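Local coordinates for lipoprotein NlpE (Escherichia coli, PDB 2Z4I) that takes part in copper homeostasis, activates the Cpx signalling pathway, and is required for efficient binding of stationary-phase cells to hydrophobic surfaces during biofilm formation, at residues A[133-141]-A[152-163]. The protein carries 1 engineered substitution. Sequence-based numbering, arbitrary orientation.
Sequences YFYMADAAT and MVANNAELERSY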
ATOM      1  N   TYR A 133       0.160 -32.649  -2.923  1.00 44.46           N
ATOM      2  CA  TYR A 133       1.136 -32.831  -1.851  1.00 46.43           C
ATOM      3  C   TYR A 133       1.684 -34.244  -1.870  1.00 48.70           C
ATOM      4  O   TYR A 133       0.950 -35.200  -2.115  1.00 49.32           O
ATOM      5  CB  TYR A 133       0.486 -32.579  -0.491  1.00 46.42           C
ATOM      6  CG  TYR A 133       1.424 -32.703   0.697  1.00 45.43           C
ATOM      7  CD1 TYR A 133       2.225 -31.632   1.092  1.00 43.87           C
ATOM      8  CD2 TYR A 133       1.493 -33.886   1.440  1.00 43.90           C
ATOM      9  CE1 TYR A 133       3.067 -31.733   2.195  1.00 42.33           C
ATOM     10  CE2 TYR A 133       2.336 -33.995   2.548  1.00 42.56           C
ATOM     11  CZ  TYR A 133       3.120 -32.914   2.919  1.00 42.54           C
ATOM     12  OH  TYR A 133       3.956 -33.005   4.014  1.00 42.36           O
ATOM     13  N   PHE A 134       2.977 -34.370  -1.596  1.00 50.68           N
ATOM     14  CA  PHE A 134       3.634 -35.667  -1.581  1.00 52.15           C
ATOM     15  C   PHE A 134       4.755 -35.689  -0.558  1.00 53.10           C
ATOM     16  O   PHE A 134       5.664 -34.869  -0.599  1.00 52.79           O
ATOM     17  CB  PHE A 134       4.196 -35.986  -2.964  1.00 52.07           C
ATOM     18  CG  PHE A 134       4.962 -37.267  -3.017  1.00 52.87           C
ATOM     19  CD1 PHE A 134       6.354 -37.260  -3.039  1.00 54.07           C
ATOM     20  CD2 PHE A 134       4.295 -38.490  -3.022  1.00 53.72           C
ATOM     21  CE1 PHE A 134       7.077 -38.460  -3.066  1.00 54.03           C
ATOM     22  CE2 PHE A 134       5.005 -39.695  -3.047  1.00 54.10           C
ATOM     23  CZ  PHE A 134       6.400 -39.681  -3.069  1.00 53.94           C
ATOM     24  N   TYR A 135       4.687 -36.637   0.363  1.00 54.57           N
ATOM     25  CA  TYR A 135       5.703 -36.746   1.389  1.00 56.96           C
ATOM     26  C   TYR A 135       6.360 -38.117   1.363  1.00 58.96           C
ATOM     27  O   TYR A 135       5.699 -39.132   1.124  1.00 59.24           O
ATOM     28  CB  TYR A 135       5.081 -36.509   2.758  1.00 57.58           C
ATOM     29  CG  TYR A 135       6.059 -36.671   3.891  1.00 58.24           C
ATOM     30  CD1 TYR A 135       7.093 -35.760   4.074  1.00 58.37           C
ATOM     31  CD2 TYR A 135       5.958 -37.745   4.774  1.00 58.25           C
ATOM     32  CE1 TYR A 135       7.995 -35.909   5.101  1.00 59.07           C
ATOM     33  CE2 TYR A 135       6.858 -37.907   5.805  1.00 58.39           C
ATOM     34  CZ  TYR A 135       7.875 -36.984   5.965  1.00 60.39           C
ATOM     35  OH  TYR A 135       8.775 -37.127   6.999  1.00 63.22           O
HETATM   36  N   MSE A 136       7.663 -38.146   1.616  1.00 60.81           N
HETATM   37  CA  MSE A 136       8.398 -39.400   1.625  1.00 63.09           C
HETATM   38  C   MSE A 136       9.839 -39.212   2.054  1.00 61.58           C
HETATM   39  O   MSE A 136      10.580 -38.448   1.433  1.00 61.29           O
HETATM   40  CB  MSE A 136       8.382 -40.040   0.246  1.00 68.27           C
HETATM   41  CG  MSE A 136       9.251 -41.273   0.169  1.00 75.02           C
HETATM   42 SE   MSE A 136       9.295 -42.038  -1.593  1.00 87.07          SE
HETATM   43  CE  MSE A 136      10.491 -40.771  -2.461  1.00 80.46           C
ATOM     44  N   ALA A 137      10.237 -39.929   3.102  1.00 59.41           N
ATOM     45  CA  ALA A 137      11.593 -39.836   3.617  1.00 57.10           C
ATOM     46  C   ALA A 137      11.855 -38.399   4.049  1.00 56.71           C
ATOM     47  O   ALA A 137      12.709 -37.711   3.485  1.00 57.74           O
ATOM     48  CB  ALA A 137      12.590 -40.251   2.542  1.00 54.86           C
ATOM     49  N   ASP A 138      11.094 -37.943   5.036  1.00 54.82           N
ATOM     50  CA  ASP A 138      11.237 -36.590   5.558  1.00 54.35           C
ATOM     51  C   ASP A 138      11.360 -35.454   4.538  1.00 52.42           C
ATOM     52  O   ASP A 138      12.004 -34.433   4.799  1.00 52.39           O
ATOM     53  CB  ASP A 138      12.416 -36.544   6.513  1.00 57.07           C
ATOM     54  CG  ASP A 138      12.189 -37.396   7.724  1.00 61.38           C
ATOM     55  OD1 ASP A 138      12.137 -38.639   7.570  1.00 64.70           O
ATOM     56  OD2 ASP A 138      12.043 -36.824   8.827  1.00 63.53           O
ATOM     57  N   ALA A 139      10.739 -35.621   3.380  1.00 48.18           N
ATOM     58  CA  ALA A 139      10.783 -34.583   2.374  1.00 45.45           C
ATOM     59  C   ALA A 139       9.380 -34.380   1.843  1.00 44.07           C
ATOM     60  O   ALA A 139       8.785 -35.288   1.273  1.00 45.11           O
ATOM     61  CB  ALA A 139      11.710 -34.981   1.247  1.00 45.21           C
ATOM     62  N   ALA A 140       8.839 -33.191   2.043  1.00 41.65           N
ATOM     63  CA  ALA A 140       7.511 -32.910   1.547  1.00 39.45           C
ATOM     64  C   ALA A 140       7.641 -31.995   0.352  1.00 38.31           C
ATOM     65  O   ALA A 140       8.440 -31.072   0.376  1.00 38.70           O
ATOM     66  CB  ALA A 140       6.683 -32.240   2.618  1.00 39.08           C
ATOM     67  N   THR A 141       6.887 -32.281  -0.703  1.00 37.73           N
ATOM     68  CA  THR A 141       6.873 -31.436  -1.890  1.00 39.11           C
ATOM     69  C   THR A 141       5.415 -31.102  -2.163  1.00 38.39           C
ATOM     70  O   THR A 141       4.522 -31.797  -1.700  1.00 39.16           O
ATOM     71  CB  THR A 141       7.474 -32.125  -3.121  1.00 39.01           C
ATOM     72  OG1 THR A 141       7.022 -33.479  -3.180  1.00 43.39           O
ATOM     73  CG2 THR A 141       8.986 -32.100  -3.057  1.00 41.08           C
HETATM   74  N   MSE A 152       9.034 -26.981  -2.053  1.00 45.37           N
HETATM   75  CA  MSE A 152       9.207 -27.824  -0.877  1.00 45.39           C
HETATM   76  C   MSE A 152       8.305 -27.306   0.243  1.00 43.34           C
HETATM   77  O   MSE A 152       8.096 -26.097   0.376  1.00 44.69           O
HETATM   78  CB  MSE A 152      10.645 -27.786  -0.404  1.00 49.61           C
HETATM   79  CG  MSE A 152      11.598 -28.610  -1.222  1.00 57.14           C
HETATM   80 SE   MSE A 152      13.390 -28.157  -0.687  1.00 67.41          SE
HETATM   81  CE  MSE A 152      13.766 -26.929  -2.133  1.00 61.10           C
ATOM     82  N   VAL A 153       7.777 -28.210   1.052  1.00 39.00           N
ATOM     83  CA  VAL A 153       6.895 -27.809   2.130  1.00 36.64           C
ATOM     84  C   VAL A 153       7.575 -28.061   3.466  1.00 36.49           C
ATOM     85  O   VAL A 153       7.980 -29.178   3.763  1.00 37.44           O
ATOM     86  CB  VAL A 153       5.554 -28.583   2.041  1.00 34.26           C
ATOM     87  CG1 VAL A 153       4.593 -28.099   3.096  1.00 31.61           C
ATOM     88  CG2 VAL A 153       4.957 -28.397   0.667  1.00 30.43           C
ATOM     89  N   ALA A 154       7.716 -27.011   4.265  1.00 35.94           N
ATOM     90  CA  ALA A 154       8.357 -27.132   5.569  1.00 35.56           C
ATOM     91  C   ALA A 154       7.775 -28.330   6.305  1.00 35.98           C
ATOM     92  O   ALA A 154       6.555 -28.498   6.350  1.00 36.72           O
ATOM     93  CB  ALA A 154       8.139 -25.858   6.388  1.00 33.49           C
ATOM     94  N   ASN A 155       8.644 -29.167   6.869  1.00 34.09           N
ATOM     95  CA  ASN A 155       8.178 -30.335   7.599  1.00 31.44           C
ATOM     96  C   ASN A 155       7.180 -29.939   8.648  1.00 31.91           C
ATOM     97  O   ASN A 155       7.370 -28.947   9.339  1.00 32.91           O
ATOM     98  CB  ASN A 155       9.333 -31.054   8.281  1.00 28.04           C
ATOM     99  CG  ASN A 155      10.116 -31.889   7.331  1.00 27.00           C
ATOM    100  OD1 ASN A 155      10.713 -31.373   6.387  1.00 29.68           O
ATOM    101  ND2 ASN A 155      10.109 -33.193   7.552  1.00 23.68           N
ATOM    102  N   ASN A 156       6.115 -30.724   8.752  1.00 33.29           N
ATOM    103  CA  ASN A 156       5.069 -30.498   9.737  1.00 34.95           C
ATOM    104  C   ASN A 156       4.416 -31.840  10.034  1.00 37.42           C
ATOM    105  O   ASN A 156       3.643 -32.367   9.236  1.00 37.61           O
ATOM    106  CB  ASN A 156       4.035 -29.525   9.206  1.00 35.52           C
ATOM    107  CG  ASN A 156       2.976 -29.221  10.218  1.00 36.89           C
ATOM    108  OD1 ASN A 156       2.093 -30.033  10.470  1.00 40.77           O
ATOM    109  ND2 ASN A 156       3.068 -28.056  10.830  1.00 37.95           N
ATOM    110  N   ALA A 157       4.755 -32.391  11.192  1.00 40.17           N
ATOM    111  CA  ALA A 157       4.259 -33.685  11.632  1.00 41.77           C
ATOM    112  C   ALA A 157       2.818 -33.970  11.258  1.00 43.01           C
ATOM    113  O   ALA A 157       2.538 -34.868  10.464  1.00 42.18           O
ATOM    114  CB  ALA A 157       4.423 -33.801  13.126  1.00 42.87           C
ATOM    115  N   GLU A 158       1.906 -33.197  11.837  1.00 44.55           N
ATOM    116  CA  GLU A 158       0.486 -33.380  11.592  1.00 45.92           C
ATOM    117  C   GLU A 158       0.106 -33.420  10.124  1.00 45.21           C
ATOM    118  O   GLU A 158      -0.652 -34.297   9.700  1.00 45.64           O
ATOM    119  CB  GLU A 158      -0.328 -32.298  12.293  1.00 47.88           C
ATOM    120  CG  GLU A 158      -1.774 -32.700  12.474  1.00 53.70           C
ATOM    121  CD  GLU A 158      -1.918 -34.199  12.766  1.00 58.18           C
ATOM    122  OE1 GLU A 158      -1.803 -35.004  11.811  1.00 59.91           O
ATOM    123  OE2 GLU A 158      -2.131 -34.575  13.948  1.00 59.09           O
ATOM    124  N   LEU A 159       0.621 -32.479   9.343  1.00 42.94           N
ATOM    125  CA  LEU A 159       0.302 -32.472   7.928  1.00 42.19           C
ATOM    126  C   LEU A 159       0.703 -33.821   7.321  1.00 43.46           C
ATOM    127  O   LEU A 159      -0.104 -34.485   6.682  1.00 44.32           O
ATOM    128  CB  LEU A 159       1.039 -31.336   7.234  1.00 38.32           C
ATOM    129  CG  LEU A 159       0.546 -30.993   5.831  1.00 36.09           C
ATOM    130  CD1 LEU A 159      -0.879 -30.477   5.903  1.00 33.45           C
ATOM    131  CD2 LEU A 159       1.452 -29.937   5.213  1.00 34.20           C
ATOM    132  N   GLU A 160       1.944 -34.235   7.555  1.00 45.51           N
ATOM    133  CA  GLU A 160       2.451 -35.495   7.024  1.00 46.71           C
ATOM    134  C   GLU A 160       1.638 -36.692   7.488  1.00 47.89           C
ATOM    135  O   GLU A 160       1.455 -37.656   6.738  1.00 47.75           O
ATOM    136  CB  GLU A 160       3.913 -35.670   7.424  1.00 47.49           C
ATOM    137  CG  GLU A 160       4.833 -34.638   6.796  1.00 48.58           C
ATOM    138  CD  GLU A 160       5.900 -34.157   7.756  1.00 49.49           C
ATOM    139  OE1 GLU A 160       6.662 -33.243   7.387  1.00 50.19           O
ATOM    140  OE2 GLU A 160       5.975 -34.690   8.881  1.00 49.92           O
ATOM    141  N   ARG A 161       1.159 -36.646   8.725  1.00 49.15           N
ATOM    142  CA  ARG A 161       0.349 -37.743   9.237  1.00 50.90           C
ATOM    143  C   ARG A 161      -0.906 -37.807   8.361  1.00 50.75           C
ATOM    144  O   ARG A 161      -1.178 -38.814   7.703  1.00 50.54           O
ATOM    145  CB  ARG A 161      -0.062 -37.487  10.692  1.00 53.15           C
ATOM    146  CG  ARG A 161       1.080 -37.287  11.692  1.00 58.25           C
ATOM    147  CD  ARG A 161       0.591 -37.585  13.115  1.00 61.57           C
ATOM    148  NE  ARG A 161       1.157 -36.717  14.155  1.00 65.21           N
ATOM    149  CZ  ARG A 161       2.417 -36.753  14.591  1.00 65.92           C
ATOM    150  NH1 ARG A 161       3.288 -37.617  14.077  1.00 65.78           N
ATOM    151  NH2 ARG A 161       2.799 -35.930  15.565  1.00 65.45           N
ATOM    152  N   SER A 162      -1.647 -36.702   8.355  1.00 49.64           N
ATOM    153  CA  SER A 162      -2.876 -36.566   7.585  1.00 48.18           C
ATOM    154  C   SER A 162      -2.703 -37.026   6.147  1.00 47.48           C
ATOM    155  O   SER A 162      -3.531 -37.761   5.622  1.00 47.45           O
ATOM    156  CB  SER A 162      -3.337 -35.113   7.613  1.00 47.53           C
ATOM    157  OG  SER A 162      -3.463 -34.657   8.953  1.00 46.62           O
ATOM    158  N   TYR A 163      -1.628 -36.591   5.504  1.00 47.55           N
ATOM    159  CA  TYR A 163      -1.381 -36.996   4.125  1.00 48.12           C
ATOM    160  C   TYR A 163      -1.408 -38.515   4.029  1.00 49.48           C
ATOM    161  O   TYR A 163      -2.167 -39.089   3.251  1.00 49.75           O
ATOM    162  CB  TYR A 163      -0.020 -36.479   3.641  1.00 44.56           C
ATOM    163  CG  TYR A 163       0.543 -37.212   2.436  1.00 41.96           C
ATOM    164  CD1 TYR A 163      -0.194 -37.327   1.259  1.00 41.53           C
ATOM    165  CD2 TYR A 163       1.816 -37.785   2.473  1.00 40.95           C
ATOM    166  CE1 TYR A 163       0.317 -37.993   0.144  1.00 41.82           C
ATOM    167  CE2 TYR A 163       2.342 -38.457   1.363  1.00 41.58           C
ATOM    168  CZ  TYR A 163       1.585 -38.560   0.196  1.00 43.31           C
ATOM    169  OH  TYR A 163       2.074 -39.239  -0.912  1.00 42.13           O
TER
HETATM  170  O   HOH W   1       5.373 -30.872   5.632  1.00 34.84           O
HETATM  171  O   HOH W   2       9.840 -31.191   3.652  1.00 40.22           O
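Met152 faces Thr141 as an antiparallel non-hydrogen-bonded pair where strand 150-152 runs beside strand 140-144. Next to it, Val153 N donates to Ala140 O at 3.0 Å, a nearly straight bond (172°) that arrives from above the carbonyl plane. The Val153 side chain rests on Ala140 CB and meets the edge of the Tyr133 ring, with Val153 CB 4.0 Å from Tyr133 CE1. A water accepts from Ala140 N and donates to Val153 O and Asn155 OD1, bridging the two segments where the direct strand pairing ends. Asn156 caps helix 157-167: its OD1 accepts from Leu159 N in the carbonyl plane, on a lone pair. Asn156 N donates to Glu160 OE1 from above the carboxylate plane. Leu159 brings CD2 within 3.9 Å of Tyr133 CE1, and also touches Phe205. A bend at chi2 (140°) lays the Glu160 carboxylate nearly parallel to the Tyr135 ring. Glu160 CG sits over the centre of one ring face, 3.6 Å from the centroid, in a CH-pi contact. An alanine in place of Tyr135 would remove the ring face under Glu160 CG and the carboxylate, probably leaving Glu160 held mainly by its polar bonds. A second water accepts from Tyr133 OH and donates to Ala154 O and Glu160 OE1. Tyr163 CG is anti to the backbone N (chi1 160°), which carries the ring off the helix to strand 133-135. Its ring face receives the edge of Tyr133 in a T-shaped pair, centroids 5.2 Å apart, while Tyr163 CD2 packs 3.5 Å from Tyr135 CB. Tyr163 OH is hydrogen-bonded to Lys172 O, outside the two segments. Leu159, Glu160 and Tyr163 thus pack on Tyr133 and Tyr135 of the OB-domain hairpin. Near the helix N-terminus, Glu160 OE1 takes one backbone N-H and one water, which probably steadies its charge beside the ring.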